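Local structure of multiheme cytochrome cf (Carboxydothermus ferrireducens DSM 11255, 6QVM) at residues T128-A133 / K162-N167; T441-Y446 / K453-F458; Y287-Y292 / Q308-S313. The protein probably passes electrons along its c-type hemes to insoluble extracellular Fe(III), working as an undecaheme cytochrome inserted in the bacterial S-layer. All blocks are in the same frame, centred on the assembly; numbering follows the deposited sequence.

Contact 1: residues T128-A133 / K162-N167; sequences TKQRLA and KAASAN
Gln130, in the first turn of helix 129-139, reaches across to the start of helix 165-176 and gives its amide oxygen to Ala164 and Asn167. This helix-start to helix-start contact lies in a mainly helical region far from the chain's centre, consistent with the S-layer binding part of the protein. At its root, CB rests 3.8 Å from Asn167 CB. The first torsion sets CG between the backbone N and the carbonyl carbon (chi1 67°), and CG passes 3.3 Å from Asn167 ND2. Beyond CG the chain is extended, carrying CD on toward the loop. At the tip, OE1 takes two hydrogen bonds: one lies in its carbonyl plane, from Ala164 N at 3.1 Å, and the other comes from above that plane, from Asn167 ND2 at 2.8 Å. The two amide planes stand 85° apart. A glutamine suits the place because its chain is long enough to bring an amide oxygen to both N-H donors; an alanine here would probably leave both N-H groups without this acceptor and Asn167 freer to turn. Neighbouring Arg131, whose NE forms a salt bridge with Glu102, adds its CG, 3.8 Å from Asn167 ND2.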
loop_
_atom_site.group_PDB
_atom_site.type_symbol
_atom_site.label_atom_id
_atom_site.label_comp_id
_atom_site.label_asym_id
_atom_site.label_seq_id
_atom_site.Cartn_x
_atom_site.Cartn_y
_atom_site.Cartn_z
ATOM N N THR A 128 43.141 -15.153 -15.062
ATOM C CA THR A 128 44.403 -14.931 -15.746
ATOM C C THR A 128 44.273 -13.757 -16.707
ATOM O O THR A 128 43.172 -13.322 -17.052
ATOM C CB THR A 128 44.858 -16.185 -16.506
ATOM O OG1 THR A 128 43.937 -16.483 -17.563
ATOM C CG2 THR A 128 44.956 -17.382 -15.561
ATOM N N LYS A 129 45.431 -13.257 -17.142
ATOM C CA LYS A 129 45.477 -12.078 -17.996
ATOM C C LYS A 129 44.732 -12.297 -19.305
ATOM O O LYS A 129 44.148 -11.354 -19.852
ATOM C CB LYS A 129 46.936 -11.702 -18.253
ATOM C CG LYS A 129 47.157 -10.359 -18.926
ATOM C CD LYS A 129 48.501 -9.800 -18.504
ATOM C CE LYS A 129 48.909 -8.592 -19.319
ATOM N NZ LYS A 129 50.204 -8.058 -18.823
ATOM N N GLN A 130 44.720 -13.529 -19.817
ATOM C CA GLN A 130 44.079 -13.761 -21.104
ATOM C C GLN A 130 42.569 -13.896 -20.959
ATOM O O GLN A 130 41.824 -13.440 -21.830
ATOM C CB GLN A 130 44.670 -14.995 -21.787
ATOM C CG GLN A 130 44.384 -16.318 -21.086
ATOM C CD GLN A 130 44.980 -17.501 -21.813
ATOM O OE1 GLN A 130 44.689 -17.737 -22.985
ATOM N NE2 GLN A 130 45.834 -18.248 -21.123
ATOM N N ARG A 131 42.092 -14.495 -19.867
ATOM C CA ARG A 131 40.649 -14.610 -19.719
ATOM C C ARG A 131 40.030 -13.343 -19.144
ATOM O O ARG A 131 38.828 -13.117 -19.316
ATOM C CB ARG A 131 40.295 -15.841 -18.885
ATOM C CG ARG A 131 39.856 -16.995 -19.782
ATOM C CD ARG A 131 39.550 -18.289 -19.073
ATOM N NE ARG A 131 38.181 -18.375 -18.556
ATOM C CZ ARG A 131 37.078 -18.364 -19.307
ATOM N NH1 ARG A 131 35.885 -18.472 -18.742
ATOM N NH2 ARG A 131 37.156 -18.245 -20.624
ATOM N N LEU A 132 40.825 -12.503 -18.478
ATOM C CA LEU A 132 40.355 -11.155 -18.181
ATOM C C LEU A 132 40.105 -10.378 -19.466
ATOM O O LEU A 132 39.115 -9.648 -19.575
ATOM C CB LEU A 132 41.359 -10.414 -17.300
ATOM C CG LEU A 132 41.053 -8.928 -17.073
ATOM C CD1 LEU A 132 39.759 -8.756 -16.283
ATOM C CD2 LEU A 132 42.210 -8.220 -16.381
ATOM N N ALA A 133 40.999 -10.520 -20.449
ATOM C CA ALA A 133 40.796 -9.864 -21.736
ATOM C C ALA A 133 39.567 -10.410 -22.451
ATOM O O ALA A 133 38.894 -9.672 -23.180
ATOM C CB ALA A 133 42.040 -10.025 -22.609
ATOM N N LYS A 162 51.014 -18.352 -27.079
ATOM C CA LYS A 162 50.895 -18.974 -25.765
ATOM C C LYS A 162 49.515 -18.782 -25.152
ATOM O O LYS A 162 49.284 -19.240 -24.026
ATOM C CB LYS A 162 51.962 -18.422 -24.816
ATOM C CG LYS A 162 53.278 -19.173 -24.843
ATOM C CD LYS A 162 54.211 -18.667 -23.760
ATOM N N ALA A 163 48.608 -18.106 -25.849
ATOM C CA ALA A 163 47.236 -17.938 -25.398
ATOM C C ALA A 163 46.322 -18.861 -26.186
ATOM O O ALA A 163 46.517 -19.057 -27.390
ATOM C CB ALA A 163 46.770 -16.491 -25.563
ATOM N N ALA A 164 45.327 -19.425 -25.497
ATOM C CA ALA A 164 44.323 -20.231 -26.165
ATOM C C ALA A 164 43.670 -19.415 -27.264
ATOM O O ALA A 164 43.639 -18.184 -27.205
ATOM C CB ALA A 164 43.270 -20.724 -25.173
ATOM N N SER A 165 43.152 -20.120 -28.273
ATOM C CA SER A 165 42.624 -19.465 -29.470
ATOM C C SER A 165 41.537 -18.451 -29.127
ATOM O O SER A 165 41.476 -17.366 -29.720
ATOM C CB SER A 165 42.096 -20.513 -30.448
ATOM O OG SER A 165 43.138 -21.388 -30.851
ATOM N N ALA A 166 40.689 -18.776 -28.151
ATOM C CA ALA A 166 39.575 -17.900 -27.812
ATOM C C ALA A 166 40.053 -16.512 -27.394
ATOM O O ALA A 166 39.458 -15.500 -27.782
ATOM C CB ALA A 166 38.733 -18.540 -26.709
ATOM N N ASN A 167 41.144 -16.442 -26.635
ATOM C CA ASN A 167 41.577 -15.207 -25.997
ATOM C C ASN A 167 42.625 -14.439 -26.796
ATOM O O ASN A 167 43.044 -13.363 -26.360
ATOM C CB ASN A 167 42.132 -15.515 -24.601
ATOM C CG ASN A 167 41.268 -16.493 -23.827
ATOM O OD1 ASN A 167 40.046 -16.510 -23.974
ATOM N ND2 ASN A 167 41.900 -17.324 -23.011
#

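Contact 2: residues T441-Y446 / K453-F458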
loop_
_atom_site.group_PDB
_atom_site.type_symbol
_atom_site.label_atom_id
_atom_site.label_comp_id
_atom_site.label_asym_id
_atom_site.label_seq_id
_atom_site.Cartn_x
_atom_site.Cartn_y
_atom_site.Cartn_z
ATOM N N THR A 441 -1.987 5.227 14.588
ATOM C CA THR A 441 -0.688 4.710 14.174
ATOM C C THR A 441 0.432 5.270 15.042
ATOM O O THR A 441 1.368 4.545 15.385
ATOM C CB THR A 441 -0.429 5.021 12.704
ATOM O OG1 THR A 441 -0.480 6.439 12.501
ATOM C CG2 THR A 441 -1.468 4.337 11.828
ATOM N N ALA A 442 0.347 6.551 15.411
ATOM C CA ALA A 442 1.343 7.130 16.306
ATOM C C ALA A 442 1.362 6.396 17.639
ATOM O O ALA A 442 2.430 6.028 18.146
ATOM C CB ALA A 442 1.066 8.618 16.508
ATOM N N LEU A 443 0.181 6.170 18.219
ATOM C CA LEU A 443 0.083 5.425 19.470
ATOM C C LEU A 443 0.676 4.030 19.329
ATOM O O LEU A 443 1.485 3.599 20.157
ATOM C CB LEU A 443 -1.377 5.344 19.912
ATOM C CG LEU A 443 -1.724 4.333 21.007
ATOM C CD1 LEU A 443 -0.900 4.568 22.263
ATOM C CD2 LEU A 443 -3.211 4.383 21.324
ATOM N N GLU A 444 0.275 3.307 18.282
ATOM C CA GLU A 444 0.794 1.959 18.068
ATOM C C GLU A 444 2.306 1.960 17.871
ATOM O O GLU A 444 2.975 0.972 18.199
ATOM C CB GLU A 444 0.081 1.317 16.880
ATOM C CG GLU A 444 0.998 0.630 15.890
ATOM C CD GLU A 444 0.385 -0.632 15.310
ATOM O OE1 GLU A 444 -0.809 -0.612 14.936
ATOM O OE2 GLU A 444 1.100 -1.653 15.240
ATOM N N ASP A 445 2.864 3.058 17.350
ATOM C CA ASP A 445 4.316 3.168 17.237
ATOM C C ASP A 445 4.980 3.342 18.598
ATOM O O ASP A 445 6.096 2.856 18.806
ATOM C CB ASP A 445 4.690 4.330 16.317
ATOM C CG ASP A 445 4.602 3.960 14.853
ATOM O OD1 ASP A 445 4.476 2.753 14.549
ATOM O OD2 ASP A 445 4.651 4.873 14.003
ATOM N N TYR A 446 4.316 4.037 19.522
ATOM C CA TYR A 446 4.877 4.288 20.844
ATOM C C TYR A 446 4.858 3.038 21.718
ATOM O O TYR A 446 5.745 2.864 22.560
ATOM C CB TYR A 446 4.113 5.437 21.510
ATOM C CG TYR A 446 4.370 5.634 22.988
ATOM C CD1 TYR A 446 3.624 4.947 23.937
ATOM C CD2 TYR A 446 5.334 6.528 23.435
ATOM C CE1 TYR A 446 3.842 5.129 25.288
ATOM C CE2 TYR A 446 5.560 6.718 24.790
ATOM C CZ TYR A 446 4.810 6.015 25.713
ATOM O OH TYR A 446 5.026 6.196 27.063
ATOM N N LYS A 453 4.570 0.331 28.304
ATOM C CA LYS A 453 3.880 1.588 28.544
ATOM C C LYS A 453 2.502 1.512 27.904
ATOM O O LYS A 453 2.310 0.840 26.886
ATOM C CB LYS A 453 4.663 2.783 27.991
ATOM C CG LYS A 453 6.081 2.922 28.534
ATOM C CD LYS A 453 6.167 2.509 30.002
ATOM C CE LYS A 453 6.614 3.651 30.900
ATOM N NZ LYS A 453 8.073 3.913 30.792
ATOM N N THR A 454 1.533 2.176 28.527
ATOM C CA THR A 454 0.139 2.015 28.150
ATOM C C THR A 454 -0.312 3.151 27.237
ATOM O O THR A 454 0.446 4.066 26.908
ATOM C CB THR A 454 -0.744 1.926 29.395
ATOM O OG1 THR A 454 -0.656 3.150 30.136
ATOM C CG2 THR A 454 -0.294 0.770 30.284
ATOM N N ALA A 455 -1.571 3.073 26.808
ATOM C CA ALA A 455 -2.154 4.155 26.024
ATOM C C ALA A 455 -2.214 5.446 26.827
ATOM O O ALA A 455 -2.021 6.535 26.276
ATOM C CB ALA A 455 -3.544 3.750 25.543
ATOM N N ALA A 456 -2.452 5.341 28.137
ATOM C CA ALA A 456 -2.726 6.529 28.939
ATOM C C ALA A 456 -1.532 7.472 28.972
ATOM O O ALA A 456 -1.705 8.696 28.994
ATOM C CB ALA A 456 -3.136 6.126 30.351
ATOM N N ASP A 457 -0.314 6.931 28.993
ATOM C CA ASP A 457 0.877 7.759 29.135
ATOM C C ASP A 457 1.618 7.986 27.821
ATOM O O ASP A 457 2.726 8.529 27.839
ATOM C CB ASP A 457 1.820 7.175 30.195
ATOM C CG ASP A 457 2.455 5.870 29.768
ATOM O OD1 ASP A 457 1.904 5.188 28.885
ATOM O OD2 ASP A 457 3.520 5.524 30.321
ATOM N N PHE A 458 1.045 7.579 26.685
ATOM C CA PHE A 458 1.462 8.170 25.417
ATOM C C PHE A 458 0.836 9.547 25.242
ATOM O O PHE A 458 1.454 10.455 24.676
ATOM C CB PHE A 458 1.076 7.267 24.240
ATOM C CG PHE A 458 1.142 7.954 22.900
ATOM C CD1 PHE A 458 2.364 8.292 22.341
ATOM C CD2 PHE A 458 -0.016 8.260 22.202
ATOM C CE1 PHE A 458 2.432 8.924 21.113
ATOM C CE2 PHE A 458 0.046 8.897 20.971
ATOM C CZ PHE A 458 1.273 9.226 20.427
#
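Ala442, Leu443 and Tyr446, on one side of helix 437-449, receive Phe458 from the loop that follows, so this is a helix with its own C-terminal loop folded back against it. Ala442 comes first: its CB lies 4.0 Å from Phe458 CZ, and the small methyl lets the ring's far end lie close to the helix. Leu443 follows with more surface. Its CA sits over one face of the Phe458 ring, toward the rim, in a CH-pi contact 4.0 Å from the centroid, while CD1 meets Phe458 CD2 at 3.8 Å and CD2 turns toward Ala455 CB. One turn after Ala442, Tyr446 covers the other end of the patch. Its CG is anti to the backbone N (chi1 168°), and there it comes 3.4 Å from Phe458 CD1. The two rings are inclined at 47°, and the side chains slide past each other in opposite directions. Phe458 CB in turn lies over a face of the Tyr446 ring, 3.8 Å from its centroid. An aromatic with a polar end suits this place: the ring joins the apolar patch, and the hydroxyl lies near Lys453 and Asp457, with OH 3.6 Å from Lys453 CB.

Contact 3: residues Y287-Y292 / Q308-S313. With HEC (heme c), chain H.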
loop_
_atom_site.group_PDB
_atom_site.type_symbol
_atom_site.label_atom_id
_atom_site.label_comp_id
_atom_site.label_asym_id
_atom_site.label_seq_id
_atom_site.Cartn_x
_atom_site.Cartn_y
_atom_site.Cartn_z
ATOM N N TYR A 287 -6.346 -1.692 -28.581
ATOM C CA TYR A 287 -6.678 -1.283 -27.218
ATOM C C TYR A 287 -8.172 -1.235 -26.939
ATOM O O TYR A 287 -8.587 -0.637 -25.930
ATOM C CB TYR A 287 -6.052 0.070 -26.857
ATOM C CG TYR A 287 -4.551 0.037 -26.871
ATOM C CD1 TYR A 287 -3.839 -0.393 -25.761
ATOM C CD2 TYR A 287 -3.844 0.421 -28.000
ATOM C CE1 TYR A 287 -2.463 -0.425 -25.767
ATOM C CE2 TYR A 287 -2.465 0.386 -28.023
ATOM C CZ TYR A 287 -1.781 -0.039 -26.901
ATOM O OH TYR A 287 -0.410 -0.083 -26.904
ATOM N N LYS A 288 -8.994 -1.848 -27.783
ATOM C CA LYS A 288 -10.418 -1.946 -27.517
ATOM C C LYS A 288 -10.736 -3.308 -26.925
ATOM O O LYS A 288 -10.064 -4.299 -27.212
ATOM C CB LYS A 288 -11.242 -1.731 -28.785
ATOM C CG LYS A 288 -11.006 -0.397 -29.455
ATOM C CD LYS A 288 -12.188 0.059 -30.286
ATOM C CE LYS A 288 -11.839 1.331 -31.048
ATOM N NZ LYS A 288 -13.058 2.090 -31.450
ATOM N N TYR A 289 -11.772 -3.348 -26.093
ATOM C CA TYR A 289 -12.155 -4.602 -25.473
ATOM C C TYR A 289 -12.682 -5.577 -26.522
ATOM O O TYR A 289 -13.111 -5.194 -27.612
ATOM C CB TYR A 289 -13.194 -4.360 -24.381
ATOM C CG TYR A 289 -12.609 -3.692 -23.158
ATOM C CD1 TYR A 289 -11.797 -4.399 -22.283
ATOM C CD2 TYR A 289 -12.855 -2.352 -22.886
ATOM C CE1 TYR A 289 -11.259 -3.799 -21.167
ATOM C CE2 TYR A 289 -12.316 -1.741 -21.771
ATOM C CZ TYR A 289 -11.523 -2.474 -20.917
ATOM O OH TYR A 289 -10.981 -1.875 -19.813
ATOM N N MET A 290 -12.629 -6.852 -26.178
ATOM C CA MET A 290 -12.907 -7.960 -27.074
ATOM C C MET A 290 -14.287 -8.543 -26.803
ATOM O O MET A 290 -14.876 -8.309 -25.744
ATOM C CB MET A 290 -11.832 -9.038 -26.910
ATOM C CG MET A 290 -10.414 -8.500 -27.027
ATOM S SD MET A 290 -9.648 -8.888 -28.605
ATOM C CE MET A 290 -8.012 -9.302 -28.043
ATOM N N PRO A 291 -14.851 -9.295 -27.753
ATOM C CA PRO A 291 -16.244 -9.749 -27.598
ATOM C C PRO A 291 -16.471 -10.766 -26.483
ATOM O O PRO A 291 -17.625 -10.944 -26.076
ATOM C CB PRO A 291 -16.570 -10.351 -28.975
ATOM C CG PRO A 291 -15.247 -10.690 -29.574
ATOM C CD PRO A 291 -14.326 -9.605 -29.094
ATOM N N TYR A 292 -15.434 -11.439 -25.979
ATOM C CA TYR A 292 -15.599 -12.404 -24.899
ATOM C C TYR A 292 -14.851 -11.962 -23.649
ATOM O O TYR A 292 -13.802 -11.317 -23.723
ATOM C CB TYR A 292 -15.098 -13.800 -25.287
ATOM C CG TYR A 292 -15.929 -14.538 -26.307
ATOM C CD1 TYR A 292 -17.315 -14.435 -26.327
ATOM C CD2 TYR A 292 -15.319 -15.357 -27.245
ATOM C CE1 TYR A 292 -18.067 -15.125 -27.263
ATOM C CE2 TYR A 292 -16.056 -16.049 -28.181
ATOM C CZ TYR A 292 -17.430 -15.933 -28.188
ATOM O OH TYR A 292 -18.163 -16.625 -29.126
ATOM N N GLN A 308 -15.160 -0.062 -25.185
ATOM C CA GLN A 308 -14.350 1.130 -24.983
ATOM C C GLN A 308 -12.896 0.877 -25.371
ATOM O O GLN A 308 -12.437 -0.262 -25.491
ATOM C CB GLN A 308 -14.411 1.599 -23.524
ATOM C CG GLN A 308 -15.809 1.852 -22.980
ATOM C CD GLN A 308 -16.441 0.611 -22.383
ATOM O OE1 GLN A 308 -16.237 -0.501 -22.870
ATOM N NE2 GLN A 308 -17.213 0.796 -21.319
ATOM N N ASN A 309 -12.173 1.975 -25.588
ATOM C CA ASN A 309 -10.720 1.936 -25.695
ATOM C C ASN A 309 -10.161 1.913 -24.278
ATOM O O ASN A 309 -10.313 2.882 -23.525
ATOM C CB ASN A 309 -10.201 3.132 -26.491
ATOM C CG ASN A 309 -8.700 3.060 -26.755
ATOM O OD1 ASN A 309 -7.914 2.694 -25.876
ATOM N ND2 ASN A 309 -8.299 3.419 -27.969
ATOM N N TRP A 310 -9.514 0.803 -23.915
ATOM C CA TRP A 310 -9.028 0.639 -22.550
ATOM C C TRP A 310 -7.942 1.652 -22.232
ATOM O O TRP A 310 -7.912 2.225 -21.138
ATOM C CB TRP A 310 -8.514 -0.784 -22.336
ATOM C CG TRP A 310 -7.633 -0.929 -21.130
ATOM C CD1 TRP A 310 -8.034 -1.098 -19.834
ATOM C CD2 TRP A 310 -6.202 -0.909 -21.108
ATOM N NE1 TRP A 310 -6.941 -1.188 -19.009
ATOM C CE2 TRP A 310 -5.803 -1.079 -19.765
ATOM C CE3 TRP A 310 -5.217 -0.774 -22.094
ATOM C CZ2 TRP A 310 -4.464 -1.112 -19.384
ATOM C CZ3 TRP A 310 -3.888 -0.808 -21.712
ATOM C CH2 TRP A 310 -3.523 -0.971 -20.368
ATOM N N LEU A 311 -7.044 1.896 -23.186
ATOM C CA LEU A 311 -5.935 2.812 -22.939
ATOM C C LEU A 311 -6.426 4.236 -22.711
ATOM O O LEU A 311 -5.904 4.950 -21.845
ATOM C CB LEU A 311 -4.954 2.758 -24.106
ATOM C CG LEU A 311 -3.602 3.451 -23.953
ATOM C CD1 LEU A 311 -2.827 2.885 -22.777
ATOM C CD2 LEU A 311 -2.797 3.313 -25.239
ATOM N N VAL A 312 -7.435 4.660 -23.473
ATOM C CA VAL A 312 -7.918 6.033 -23.384
ATOM C C VAL A 312 -8.857 6.194 -22.189
ATOM O O VAL A 312 -8.876 7.237 -21.526
ATOM C CB VAL A 312 -8.581 6.446 -24.716
ATOM C CG1 VAL A 312 -9.294 7.784 -24.567
ATOM C CG2 VAL A 312 -7.543 6.493 -25.815
ATOM N N SER A 313 -9.655 5.170 -21.898
ATOM C CA SER A 313 -10.756 5.301 -20.949
ATOM C C SER A 313 -10.538 4.600 -19.610
ATOM O O SER A 313 -11.274 4.887 -18.653
ATOM C CB SER A 313 -12.055 4.780 -21.582
ATOM O OG SER A 313 -12.400 5.555 -22.724
HETATM FE FE HEC H . -12.113 -0.058 -13.228
HETATM C CHA HEC H . -12.460 -2.401 -10.698
HETATM C CHB HEC H . -12.945 -2.481 -15.526
HETATM C CHC HEC H . -12.030 2.304 -15.738
HETATM C CHD HEC H . -10.870 2.243 -11.030
HETATM N NA HEC H . -12.611 -2.063 -13.131
HETATM C C1A HEC H . -12.662 -2.839 -11.988
HETATM C C2A HEC H . -12.991 -4.195 -12.377
HETATM C C3A HEC H . -13.128 -4.224 -13.709
HETATM C C4A HEC H . -12.892 -2.883 -14.209
HETATM C CMA HEC H . -13.467 -5.470 -14.553
HETATM C CAA HEC H . -13.166 -5.384 -11.406
HETATM C CBA HEC H . -14.606 -5.335 -10.890
HETATM C CGA HEC H . -14.905 -6.527 -10.017
HETATM O O1A HEC H . -14.194 -6.741 -8.996
HETATM O O2A HEC H . -15.883 -7.251 -10.343
HETATM N NB HEC H . -12.393 -0.081 -15.257
HETATM C C1B HEC H . -12.832 -1.179 -15.979
HETATM C C2B HEC H . -13.142 -0.726 -17.319
HETATM C C3B HEC H . -12.889 0.599 -17.387
HETATM C C4B HEC H . -12.411 1.025 -16.086
HETATM C CMB HEC H . -13.652 -1.655 -18.442
HETATM C CAB HEC H . -13.053 1.540 -18.608
HETATM C CBB HEC H . -14.518 1.596 -19.098
HETATM N NC HEC H . -11.529 1.896 -13.364
HETATM C C1C HEC H . -11.605 2.700 -14.486
HETATM C C2C HEC H . -11.190 4.040 -14.118
HETATM C C3C HEC H . -10.869 4.028 -12.810
HETATM C C4C HEC H . -11.077 2.676 -12.321
HETATM C CMC HEC H . -11.118 5.238 -15.090
HETATM C CAC HEC H . -10.345 5.199 -11.941
HETATM C CBC HEC H . -11.414 6.303 -11.813
HETATM N ND HEC H . -11.705 -0.093 -11.195
HETATM C C1D HEC H . -11.242 1.021 -10.502
HETATM C C2D HEC H . -11.213 0.704 -9.098
HETATM C C3D HEC H . -11.709 -0.749 -8.984
HETATM C C4D HEC H . -11.990 -1.157 -10.339
HETATM C CMD HEC H . -10.748 1.672 -7.994
HETATM C CAD HEC H . -11.883 -1.615 -7.714
HETATM C CBD HEC H . -12.804 -0.912 -6.714
HETATM C CGD HEC H . -14.241 -1.041 -7.143
HETATM O O1D HEC H . -14.518 -1.896 -8.014
HETATM O O2D HEC H . -15.109 -0.299 -6.622
#
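Tyr289 and Trp310 meet beside a heme c, where the loop 287-292 is joined by a single antiparallel beta bridge to the residues leading into helix 310-313. That short helix runs directly into Cys314, the first cysteine of a Cys-X-X-Cys-His heme-attachment sequence ending at His318. In the first shell, Tyr289 OH lies 3.0 Å from the heme methyl CMB and equally 3.0 Å from Trp310 CD1 at the indole edge. The two side chains cross at about a right angle, with the phenol and pyrrole planes 80° apart, so the hydroxyl end of Tyr289 sits between the indole edge and the heme methyl. The Gln308 chain bends at its second torsion (chi2 88°), which turns CD toward the heme; NE2 beyond it lies 3.6 Å from the heme carbon CBB.

The backbone sets these groups in place. Lys288 and Asn309 form a non-hydrogen-bonded pair flanked by two bonds, Trp310 N to Tyr287 O at 2.6 Å and Tyr289 N to Gln308 O at 3.2 Å. They tie the backbones of Tyr289 and Trp310 to the opposite segments, which is likely to set the spacing between the two rings.

Farther out, the Tyr287 ring takes Leu311 CD2 over its centre, 3.7 Å away in a CH-pi contact, and its CD1 lies in the indole plane at the edge, 3.9 Å from Trp310 CE3. Its hydroxyl is anchored by Glu342. Tyr340, from strand 339-342, packs on Tyr287, Asn309 and Leu311, while Lys288 and Val312 touch N-acetylgalactosamine units of the glycan. Asn309 suits the helix start because its short amide can serve as N-cap: OD1, above whose carbonyl plane the donor sits, accepts from Val312 N at 3.1 Å.

In the fold
The three contacts do not touch: the nearest atoms of contacts 1 and 3 are about 41 Å apart, and contacts 2 and 3 lie on opposite sides of the chain's centre. All are partly buried, but contact 3 has the largest share of buried residues and contact 1 sits farthest out, its centre 52 Å from that of the chain. Their chemistry follows. Contact 1 joins two helix starts through a polar side-chain oxygen; contact 2 packs a helix against its own following loop with apolar and aromatic groups; contact 3 combines backbone pairing with aromatics. Contact 3 alone touches a heme directly, whereas in contact 2 the side chain of Ala442 is about 9 Å from one.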